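Local coordinates for uncharacterized protein MJ1460 (Methanocaldococcus jannaschii DSM 2661, PDB 2OSO) that is of unknown function but carries a zinc-binding V4R domain, a module of the vinyl-4-reductase family, and probably serves as a small-molecule-binding or sensing protein, at residues Y54-F60 / F119-A125; I69-K73 / L84-E88; P97-S103 / K150-K156. The protein carries 3 engineered substitutions. All blocks are in the same frame, centred on the assembly; numbering follows the deposited sequence.

Contact 1: Y54-F60 / F119-A125; sequences YEIGEEF and FIAGILA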
loop_
_atom_site.group_PDB
_atom_site.type_symbol
_atom_site.label_atom_id
_atom_site.label_comp_id
_atom_site.label_asym_id
_atom_site.label_seq_id
_atom_site.Cartn_x
_atom_site.Cartn_y
_atom_site.Cartn_z
ATOM N N TYR A 54 -8.634 -5.217 9.600
ATOM C CA TYR A 54 -10.078 -4.980 9.540
ATOM C C TYR A 54 -10.419 -3.549 9.934
ATOM O O TYR A 54 -11.139 -2.849 9.226
ATOM C CB TYR A 54 -10.782 -5.942 10.464
ATOM C CG TYR A 54 -12.292 -5.828 10.424
ATOM C CD1 TYR A 54 -13.012 -6.465 9.454
ATOM C CD2 TYR A 54 -12.978 -5.104 11.376
ATOM C CE1 TYR A 54 -14.401 -6.362 9.384
ATOM C CE2 TYR A 54 -14.391 -4.993 11.321
ATOM C CZ TYR A 54 -15.091 -5.649 10.327
ATOM O OH TYR A 54 -16.488 -5.555 10.222
ATOM N N GLU A 55 -9.911 -3.091 11.048
ATOM C CA GLU A 55 -10.233 -1.733 11.471
ATOM C C GLU A 55 -9.700 -0.653 10.529
ATOM O O GLU A 55 -10.396 0.309 10.217
ATOM C CB GLU A 55 -9.759 -1.516 12.896
ATOM C CG GLU A 55 -10.533 -2.355 13.884
ATOM C CD GLU A 55 -9.917 -2.309 15.257
ATOM O OE1 GLU A 55 -9.564 -1.175 15.701
ATOM O OE2 GLU A 55 -9.805 -3.407 15.866
ATOM N N ILE A 56 -8.490 -0.835 10.008
ATOM C CA ILE A 56 -7.993 0.027 8.950
ATOM C C ILE A 56 -8.842 0.006 7.662
ATOM O O ILE A 56 -9.068 1.040 7.037
ATOM C CB ILE A 56 -6.472 -0.272 8.631
ATOM C CG1 ILE A 56 -5.595 -0.159 9.882
ATOM C CG2 ILE A 56 -5.956 0.676 7.533
ATOM C CD1 ILE A 56 -5.463 1.321 10.377
ATOM N N GLY A 57 -9.272 -1.166 7.214
ATOM C CA GLY A 57 -10.232 -1.291 6.118
ATOM C C GLY A 57 -11.527 -0.544 6.376
ATOM O O GLY A 57 -12.000 0.196 5.500
ATOM N N GLU A 58 -12.063 -0.647 7.590
ATOM C CA GLU A 58 -13.242 0.197 7.951
ATOM C C GLU A 58 -13.005 1.655 7.672
ATOM O O GLU A 58 -13.814 2.315 7.028
ATOM C CB GLU A 58 -13.687 0.032 9.414
ATOM C CG GLU A 58 -14.151 -1.384 9.768
ATOM C CD GLU A 58 -14.570 -1.474 11.209
ATOM O OE1 GLU A 58 -13.671 -1.626 12.053
ATOM O OE2 GLU A 58 -15.786 -1.382 11.487
ATOM N N GLU A 59 -11.872 2.177 8.145
ATOM C CA GLU A 59 -11.550 3.611 7.944
ATOM C C GLU A 59 -11.304 3.967 6.476
ATOM O O GLU A 59 -11.683 5.025 6.042
ATOM C CB GLU A 59 -10.317 4.028 8.772
ATOM C CG GLU A 59 -10.504 3.924 10.254
ATOM C CD GLU A 59 -11.496 4.941 10.835
ATOM O OE1 GLU A 59 -12.047 5.841 10.140
ATOM O OE2 GLU A 59 -11.731 4.808 12.040
ATOM N N PHE A 60 -10.649 3.059 5.760
ATOM C CA PHE A 60 -10.376 3.147 4.327
ATOM C C PHE A 60 -11.691 3.266 3.562
ATOM O O PHE A 60 -11.867 4.211 2.783
ATOM C CB PHE A 60 -9.577 1.925 3.921
ATOM C CG PHE A 60 -8.889 2.031 2.598
ATOM C CD1 PHE A 60 -9.555 1.688 1.452
ATOM C CD2 PHE A 60 -7.525 2.388 2.528
ATOM C CE1 PHE A 60 -8.905 1.706 0.216
ATOM C CE2 PHE A 60 -6.884 2.429 1.350
ATOM C CZ PHE A 60 -7.557 2.094 0.167
ATOM N N PHE A 119 -8.748 -7.046 5.562
ATOM C CA PHE A 119 -8.747 -5.647 5.045
ATOM C C PHE A 119 -9.959 -5.390 4.145
ATOM O O PHE A 119 -10.700 -4.427 4.363
ATOM C CB PHE A 119 -7.408 -5.333 4.344
ATOM C CG PHE A 119 -7.332 -3.973 3.743
ATOM C CD1 PHE A 119 -7.416 -2.845 4.552
ATOM C CD2 PHE A 119 -7.078 -3.800 2.396
ATOM C CE1 PHE A 119 -7.359 -1.581 3.983
ATOM C CE2 PHE A 119 -6.989 -2.519 1.862
ATOM C CZ PHE A 119 -7.096 -1.425 2.679
ATOM N N ILE A 120 -10.222 -6.271 3.180
ATOM C CA ILE A 120 -11.403 -6.130 2.294
ATOM C C ILE A 120 -12.741 -6.159 3.103
ATOM O O ILE A 120 -13.669 -5.373 2.866
ATOM C CB ILE A 120 -11.406 -7.224 1.143
ATOM C CG1 ILE A 120 -10.356 -6.891 0.050
ATOM C CG2 ILE A 120 -12.850 -7.391 0.597
ATOM C CD1 ILE A 120 -10.139 -7.963 -1.041
ATOM N N ALA A 121 -12.812 -7.013 4.109
ATOM C CA ALA A 121 -14.010 -7.168 4.936
ATOM C C ALA A 121 -14.274 -5.865 5.701
ATOM O O ALA A 121 -15.411 -5.414 5.766
ATOM C CB ALA A 121 -13.893 -8.414 5.908
ATOM N N GLY A 122 -13.210 -5.231 6.194
ATOM C CA GLY A 122 -13.295 -3.921 6.838
ATOM C C GLY A 122 -13.760 -2.880 5.866
ATOM O O GLY A 122 -14.622 -1.986 6.183
ATOM N N ILE A 123 -13.146 -2.898 4.693
ATOM C CA ILE A 123 -13.539 -1.911 3.653
ATOM C C ILE A 123 -15.060 -1.989 3.411
ATOM O O ILE A 123 -15.752 -0.982 3.360
ATOM C CB ILE A 123 -12.841 -2.127 2.349
ATOM C CG1 ILE A 123 -11.341 -1.743 2.478
ATOM C CG2 ILE A 123 -13.486 -1.208 1.272
ATOM C CD1 ILE A 123 -10.539 -2.129 1.206
ATOM N N LEU A 124 -15.556 -3.196 3.302
ATOM C CA LEU A 124 -16.973 -3.451 2.996
ATOM C C LEU A 124 -17.867 -2.952 4.115
ATOM O O LEU A 124 -18.888 -2.337 3.856
ATOM C CB LEU A 124 -17.201 -4.943 2.738
ATOM C CG LEU A 124 -16.738 -5.447 1.373
ATOM C CD1 LEU A 124 -16.841 -6.972 1.359
ATOM C CD2 LEU A 124 -17.491 -4.804 0.221
ATOM N N ALA A 125 -17.449 -3.141 5.360
ATOM C CA ALA A 125 -18.209 -2.637 6.490
ATOM C C ALA A 125 -18.289 -1.126 6.477
ATOM O O ALA A 125 -19.352 -0.548 6.751
ATOM C CB ALA A 125 -17.595 -3.116 7.834
#
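Start with Phe-119 and Tyr-54, the two residues that lose most surface here, because they flank a very tight helix crossing. Both have chi1 in the t well, and although their CA-to-CB bonds point away from the partner helix, both rings swing back against it. The Phe-119 ring lies along 54-60: its CD1 is 3.6 Å from Gly-57 CA, and its edge meets the face of Phe-60 in a T-shaped stack, centroids 5.2 Å apart and planes at 73°. Phe-60 also touches Ile-123 (CD1 to CD1, 3.9 Å). The Tyr-54 ring covers Gly-122, whose CA sits over its face 4.0 Å from the centroid, a CH-pi contact. It continues along the helix to Ala-125, with Tyr-54 OH 3.6 Å from Ala-125 CB, while the hydroxyl is hydrogen-bonded to the backbone N of Val-138.

Between the rings the backbones meet directly. Gly-57 and Gly-122 face each other with CA atoms 4.1 Å apart, and a CB on either would clash with the other helix. Three CA-H...O contacts fill the gap: Gly-122 CA to Tyr-54 O at 3.4 Å, Ile-123 CA to Gly-57 O at 3.2 Å and Glu-58 CA to Gly-122 O at 3.1 Å.

Phe-119 also stacks edge-to-face on Phe-36 of the second subunit, so this packing reaches the dimer interface. The axes of 54-60 and 119-125 approach to 6.3 Å in a parallel, right-handed crossing (-39°); with glycines at the contact point and CA-H...O contacts, it resembles the GASright packing of membrane helix pairs, here in a soluble fold.

Contact 2: I69-K73 / L84-E88; sequences IEELK and LEIDE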
loop_
_atom_site.group_PDB
_atom_site.type_symbol
_atom_site.label_atom_id
_atom_site.label_comp_id
_atom_site.label_asym_id
_atom_site.label_seq_id
_atom_site.Cartn_x
_atom_site.Cartn_y
_atom_site.Cartn_z
ATOM N N ILE A 69 -24.348 1.194 -4.122
ATOM C CA ILE A 69 -23.757 -0.108 -4.401
ATOM C C ILE A 69 -23.065 -0.080 -5.754
ATOM O O ILE A 69 -22.000 -0.647 -5.896
ATOM C CB ILE A 69 -24.814 -1.230 -4.346
ATOM C CG1 ILE A 69 -25.372 -1.399 -2.930
ATOM C CG2 ILE A 69 -24.278 -2.556 -4.859
ATOM C CD1 ILE A 69 -24.424 -1.649 -1.860
ATOM N N GLU A 70 -23.595 0.646 -6.749
ATOM C CA GLU A 70 -22.942 0.576 -8.062
ATOM C C GLU A 70 -21.531 1.182 -7.963
ATOM O O GLU A 70 -20.569 0.645 -8.503
ATOM C CB GLU A 70 -23.803 1.205 -9.173
ATOM C CG GLU A 70 -23.771 0.451 -10.543
ATOM C CD GLU A 70 -23.816 -1.119 -10.451
ATOM O OE1 GLU A 70 -24.675 -1.705 -9.726
ATOM O OE2 GLU A 70 -22.971 -1.771 -11.128
ATOM N N GLU A 71 -21.413 2.286 -7.226
ATOM C CA GLU A 71 -20.152 2.960 -6.997
ATOM C C GLU A 71 -19.180 2.086 -6.182
ATOM O O GLU A 71 -17.979 2.060 -6.463
ATOM C CB GLU A 71 -20.406 4.322 -6.299
ATOM C CG GLU A 71 -19.197 5.200 -6.291
ATOM C CD GLU A 71 -19.480 6.699 -5.957
ATOM O OE1 GLU A 71 -20.588 7.090 -5.545
ATOM O OE2 GLU A 71 -18.534 7.486 -6.099
ATOM N N LEU A 72 -19.702 1.363 -5.202
ATOM C CA LEU A 72 -18.891 0.387 -4.447
ATOM C C LEU A 72 -18.254 -0.659 -5.379
ATOM O O LEU A 72 -17.055 -1.009 -5.259
ATOM C CB LEU A 72 -19.759 -0.294 -3.378
ATOM C CG LEU A 72 -19.132 -1.344 -2.438
ATOM C CD1 LEU A 72 -17.731 -0.988 -1.965
ATOM C CD2 LEU A 72 -20.041 -1.573 -1.264
ATOM N N LYS A 73 -19.076 -1.177 -6.295
ATOM C CA LYS A 73 -18.627 -2.167 -7.265
ATOM C C LYS A 73 -17.520 -1.602 -8.168
ATOM O O LYS A 73 -16.534 -2.315 -8.495
ATOM C CB LYS A 73 -19.805 -2.686 -8.097
ATOM C CG LYS A 73 -20.851 -3.523 -7.296
ATOM C CD LYS A 73 -22.048 -3.910 -8.186
ATOM C CE LYS A 73 -22.999 -4.864 -7.485
ATOM N NZ LYS A 73 -24.338 -5.072 -8.178
ATOM N N LEU A 84 -17.169 -7.580 -7.309
ATOM C CA LEU A 84 -17.995 -7.652 -6.136
ATOM C C LEU A 84 -19.432 -7.988 -6.596
ATOM O O LEU A 84 -19.978 -7.333 -7.462
ATOM C CB LEU A 84 -17.932 -6.284 -5.433
ATOM C CG LEU A 84 -18.195 -6.110 -3.950
ATOM C CD1 LEU A 84 -17.454 -7.150 -3.127
ATOM C CD2 LEU A 84 -17.861 -4.626 -3.494
ATOM N N GLU A 85 -19.997 -9.048 -6.033
ATOM C CA GLU A 85 -21.351 -9.492 -6.343
ATOM C C GLU A 85 -22.272 -9.095 -5.192
ATOM O O GLU A 85 -22.182 -9.643 -4.096
ATOM C CB GLU A 85 -21.375 -11.007 -6.594
ATOM C CG GLU A 85 -20.464 -11.428 -7.734
ATOM C CD GLU A 85 -20.402 -12.940 -8.008
ATOM O OE1 GLU A 85 -21.146 -13.750 -7.397
ATOM O OE2 GLU A 85 -19.569 -13.303 -8.865
ATOM N N ILE A 86 -23.148 -8.132 -5.458
ATOM C CA ILE A 86 -24.120 -7.605 -4.473
ATOM C C ILE A 86 -25.438 -7.387 -5.196
ATOM O O ILE A 86 -25.479 -6.655 -6.187
ATOM C CB ILE A 86 -23.692 -6.219 -3.872
ATOM C CG1 ILE A 86 -22.175 -6.165 -3.598
ATOM C CG2 ILE A 86 -24.536 -5.878 -2.643
ATOM C CD1 ILE A 86 -21.701 -4.963 -2.710
ATOM N N ASP A 87 -26.498 -8.026 -4.706
ATOM C CA ASP A 87 -27.857 -7.801 -5.184
ATOM C C ASP A 87 -28.497 -6.704 -4.337
ATOM O O ASP A 87 -29.034 -6.972 -3.268
ATOM C CB ASP A 87 -28.646 -9.099 -5.064
ATOM C CG ASP A 87 -30.041 -9.030 -5.746
ATOM O OD1 ASP A 87 -30.539 -7.907 -5.975
ATOM O OD2 ASP A 87 -30.620 -10.112 -6.043
ATOM N N GLU A 88 -28.469 -5.477 -4.841
ATOM C CA GLU A 88 -28.970 -4.312 -4.122
ATOM C C GLU A 88 -30.487 -4.306 -3.866
ATOM O O GLU A 88 -30.954 -3.914 -2.796
ATOM C CB GLU A 88 -28.614 -3.092 -4.945
ATOM C CG GLU A 88 -29.239 -1.818 -4.512
ATOM C CD GLU A 88 -28.694 -0.659 -5.306
ATOM O OE1 GLU A 88 -27.870 -0.897 -6.224
ATOM O OE2 GLU A 88 -29.083 0.471 -5.004
HETATM O O HOH W 1 -27.188 1.555 -3.004
HETATM O O HOH W 2 -26.468 1.464 -6.986
HETATM O O HOH W 3 -16.265 -4.903 -8.469
HETATM O O HOH W 4 -23.762 -8.022 -8.517
#
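The apolar part of this contact is made by Ile-69 and Leu-72 on the first turn of helix 69-79. Ile-69 CG2 lies 3.8 Å from Ile-86 CB, Leu-72 CG 3.7 Å from Leu-84 CD2, and Leu-72 CD2 4.0 Å from Ile-86 CD1. Leu-84 and Ile-86 alternate with Glu-85, which points away from the helix, so the same side of the chain supplies both apolar contacts.

This is helix-on-sheet packing at the edge of an antiparallel sheet: strand 83-85 is its outermost strand on this side and pairs with 98-103, while Leu-84 also packs on Leu-124 of helix 118-132.

One direct hydrogen bond joins the segments, from Lys-73 NZ to Ile-86 O at 2.8 Å. The extended lysine side chain runs over the strand end to reach a carbonyl in the loop that follows, and a long salt bridge links its NZ to Glu-70 OE1 at 3.7 Å.

Four ordered waters add bridges between the segments. At the start of helix 69-79, Glu-88 serves Ile-69 N and Glu-70 N through waters 1 and 2, which donate to its OE2 at 3.0 Å and OE1 at 2.8 Å. Water 3 bridges Lys-73 O (2.6 Å) and Leu-84 N (3.1 Å); water 4 accepts from both Lys-73 NZ (3.0 Å) and Ile-86 N (3.1 Å).

Contact 3: P97-S103 / K150-K156; sequences PYKIKLS and KCVFEVK. With ZN (zinc ion), chain B.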
loop_
_atom_site.group_PDB
_atom_site.type_symbol
_atom_site.label_atom_id
_atom_site.label_comp_id
_atom_site.label_asym_id
_atom_site.label_seq_id
_atom_site.Cartn_x
_atom_site.Cartn_y
_atom_site.Cartn_z
ATOM N N PRO A 97 -29.184 -10.793 8.299
ATOM C CA PRO A 97 -27.900 -10.600 7.610
ATOM C C PRO A 97 -27.960 -10.911 6.106
ATOM O O PRO A 97 -28.807 -11.700 5.663
ATOM C CB PRO A 97 -26.986 -11.589 8.338
ATOM C CG PRO A 97 -27.886 -12.635 8.847
ATOM C CD PRO A 97 -29.176 -11.992 9.156
ATOM N N TYR A 98 -27.072 -10.287 5.342
ATOM C CA TYR A 98 -26.969 -10.483 3.908
ATOM C C TYR A 98 -25.694 -11.229 3.583
ATOM O O TYR A 98 -24.857 -11.478 4.454
ATOM C CB TYR A 98 -26.938 -9.110 3.183
ATOM C CG TYR A 98 -27.921 -8.087 3.724
ATOM C CD1 TYR A 98 -29.281 -8.214 3.487
ATOM C CD2 TYR A 98 -27.483 -6.977 4.446
ATOM C CE1 TYR A 98 -30.176 -7.330 3.979
ATOM C CE2 TYR A 98 -28.384 -6.038 4.944
ATOM C CZ TYR A 98 -29.755 -6.222 4.704
ATOM O OH TYR A 98 -30.708 -5.333 5.148
ATOM N N LYS A 99 -25.537 -11.571 2.316
ATOM C CA LYS A 99 -24.333 -12.205 1.843
ATOM C C LYS A 99 -23.929 -11.496 0.597
ATOM O O LYS A 99 -24.770 -11.170 -0.229
ATOM C CB LYS A 99 -24.545 -13.690 1.547
ATOM C CG LYS A 99 -24.731 -14.520 2.813
ATOM C CD LYS A 99 -24.368 -15.955 2.567
ATOM C CE LYS A 99 -25.042 -16.923 3.545
ATOM N NZ LYS A 99 -24.432 -16.899 4.891
ATOM N N ILE A 100 -22.637 -11.251 0.480
ATOM C CA ILE A 100 -22.052 -10.702 -0.727
ATOM C C ILE A 100 -20.792 -11.501 -1.078
ATOM O O ILE A 100 -20.154 -12.108 -0.222
ATOM C CB ILE A 100 -21.767 -9.168 -0.583
ATOM C CG1 ILE A 100 -20.694 -8.859 0.410
ATOM C CG2 ILE A 100 -22.984 -8.436 -0.077
ATOM C CD1 ILE A 100 -20.701 -7.310 0.768
ATOM N N LYS A 101 -20.445 -11.517 -2.352
ATOM C CA LYS A 101 -19.348 -12.350 -2.796
ATOM C C LYS A 101 -18.310 -11.506 -3.522
ATOM O O LYS A 101 -18.618 -10.476 -4.123
ATOM C CB LYS A 101 -19.849 -13.481 -3.678
ATOM C CG LYS A 101 -20.950 -14.416 -3.055
ATOM C CD LYS A 101 -20.959 -15.781 -3.815
ATOM C CE LYS A 101 -22.161 -16.729 -3.506
ATOM N NZ LYS A 101 -22.234 -17.926 -4.465
ATOM N N LEU A 102 -17.071 -11.956 -3.463
ATOM C CA LEU A 102 -16.019 -11.410 -4.292
ATOM C C LEU A 102 -15.322 -12.458 -5.234
ATOM O O LEU A 102 -14.882 -13.556 -4.828
ATOM C CB LEU A 102 -15.037 -10.635 -3.412
ATOM C CG LEU A 102 -13.886 -9.886 -4.091
ATOM C CD1 LEU A 102 -14.308 -8.623 -4.874
ATOM C CD2 LEU A 102 -12.874 -9.541 -2.979
ATOM N N SER A 103 -15.342 -12.138 -6.527
ATOM C CA SER A 103 -14.660 -12.916 -7.578
ATOM C C SER A 103 -13.335 -12.253 -7.966
ATOM O O SER A 103 -13.256 -11.037 -8.031
ATOM C CB SER A 103 -15.508 -12.950 -8.851
ATOM O OG SER A 103 -16.324 -14.089 -8.853
ATOM N N LYS A 150 -15.011 -18.295 -5.084
ATOM C CA LYS A 150 -15.316 -16.916 -4.785
ATOM C C LYS A 150 -15.165 -16.775 -3.279
ATOM O O LYS A 150 -15.334 -17.761 -2.555
ATOM C CB LYS A 150 -16.766 -16.592 -5.186
ATOM C CG LYS A 150 -17.097 -16.816 -6.662
ATOM C CD LYS A 150 -18.449 -16.270 -6.981
ATOM C CE LYS A 150 -18.876 -16.575 -8.383
ATOM N NZ LYS A 150 -20.314 -16.267 -8.456
ATOM N N CYS A 151 -14.836 -15.575 -2.802
ATOM C CA CYS A 151 -14.930 -15.280 -1.364
ATOM C C CYS A 151 -16.371 -14.889 -1.039
ATOM O O CYS A 151 -17.044 -14.262 -1.876
ATOM C CB CYS A 151 -13.981 -14.179 -0.951
ATOM S SG CYS A 151 -12.170 -14.373 -1.391
ATOM N N VAL A 152 -16.810 -15.224 0.171
ATOM C CA VAL A 152 -18.152 -14.944 0.649
ATOM C C VAL A 152 -18.101 -14.244 2.003
ATOM O O VAL A 152 -17.468 -14.708 2.954
ATOM C CB VAL A 152 -19.000 -16.203 0.751
ATOM C CG1 VAL A 152 -20.409 -15.856 1.272
ATOM C CG2 VAL A 152 -19.066 -16.937 -0.585
ATOM N N PHE A 153 -18.818 -13.128 2.057
ATOM C CA PHE A 153 -18.901 -12.278 3.241
ATOM C C PHE A 153 -20.344 -12.216 3.759
ATOM O O PHE A 153 -21.282 -11.931 3.003
ATOM C CB PHE A 153 -18.410 -10.876 2.910
ATOM C CG PHE A 153 -16.986 -10.819 2.331
ATOM C CD1 PHE A 153 -16.772 -10.961 0.952
ATOM C CD2 PHE A 153 -15.894 -10.581 3.148
ATOM C CE1 PHE A 153 -15.468 -10.875 0.399
ATOM C CE2 PHE A 153 -14.563 -10.523 2.601
ATOM C CZ PHE A 153 -14.370 -10.626 1.226
ATOM N N GLU A 154 -20.476 -12.439 5.062
ATOM C CA GLU A 154 -21.714 -12.284 5.828
ATOM C C GLU A 154 -21.805 -10.827 6.354
ATOM O O GLU A 154 -20.853 -10.354 7.025
ATOM C CB GLU A 154 -21.587 -13.215 7.025
ATOM C CG GLU A 154 -22.766 -13.905 7.519
ATOM C CD GLU A 154 -22.318 -15.169 8.282
ATOM O OE1 GLU A 154 -21.390 -15.030 9.146
ATOM O OE2 GLU A 154 -22.800 -16.284 7.968
ATOM N N VAL A 155 -22.903 -10.121 6.027
ATOM C CA VAL A 155 -23.099 -8.706 6.421
ATOM C C VAL A 155 -24.201 -8.605 7.458
ATOM O O VAL A 155 -25.350 -8.975 7.182
ATOM C CB VAL A 155 -23.486 -7.774 5.221
ATOM C CG1 VAL A 155 -23.628 -6.278 5.689
ATOM C CG2 VAL A 155 -22.484 -7.890 4.097
ATOM N N LYS A 156 -23.862 -8.054 8.622
ATOM C CA LYS A 156 -24.750 -7.948 9.763
ATOM C C LYS A 156 -24.891 -6.508 10.185
ATOM O O LYS A 156 -23.920 -5.760 10.272
ATOM C CB LYS A 156 -24.198 -8.699 10.950
ATOM C CG LYS A 156 -24.339 -10.211 10.858
ATOM C CD LYS A 156 -23.547 -10.904 11.971
ATOM C CE LYS A 156 -22.025 -10.719 11.807
ATOM N NZ LYS A 156 -21.476 -10.890 10.395
HETATM ZN ZN ZN B . -11.154 -14.260 0.659
#
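Two central strands of the four-stranded antiparallel sheet of this V4R-family protein pair here, and the start of strand 151-158 delivers Cys-151 to the zinc site. Strand 98-103 runs antiparallel to 151-158, with 83-85 and 135-142 flanking the pair. Tyr-98 with Val-155, Ile-100 with Phe-153 and Leu-102 with Cys-151 are the hydrogen-bonded pairs, each closed by two backbone bonds, such as Ile-100 N to Phe-153 O at 2.9 Å and Phe-153 N to Ile-100 O at 2.8 Å.

The side chains of these pairs share one face, largely apolar, against which helix 118-132 packs. Ile-100 CD1 meets Val-155 CG2 at 3.8 Å, and Leu-102 CB approaches the edge of the Phe-153 ring, 3.8 Å from CE1. Lys-99, Lys-101, Val-152 and Glu-154 occupy the other face, where Lys-99 NZ forms a salt bridge with Glu-154 OE2 at 3.5 Å and the Lys-101 aliphatic chain lies on Val-152 (CD to CG2, 3.9 Å). Lys-150 instead sends its NZ to Glu-85 in a salt bridge.

His-117, Glu-140 and Cys-143 supply the other zinc ligands. With its backbone fixed to Leu-102, Cys-151 places SG 2.3 Å from the ion.

Helix 118-132 ties the three contacts together. While one side of 119-125 crosses 54-60 in contact 1, Ile-120 and Leu-124 meet contact 3: Ile-120 CG2 is 3.6 Å from Phe-153 CZ, and Leu-124 CD1 is 3.9 Å from Ile-100 CD1. Leu-124 CD2 also reaches Leu-84 CD2 of contact 2 at 3.7 Å. Contacts 2 and 3, centred about 11 Å apart, share the sheet, and Glu-85 joins them through a salt bridge from OE1 to Lys-150 NZ at 2.9 Å. Only contact 3 binds zinc directly; the side chains of Ala-121 in contact 1 and Leu-84 in contact 2 lie about 8 and 10 Å from the ion.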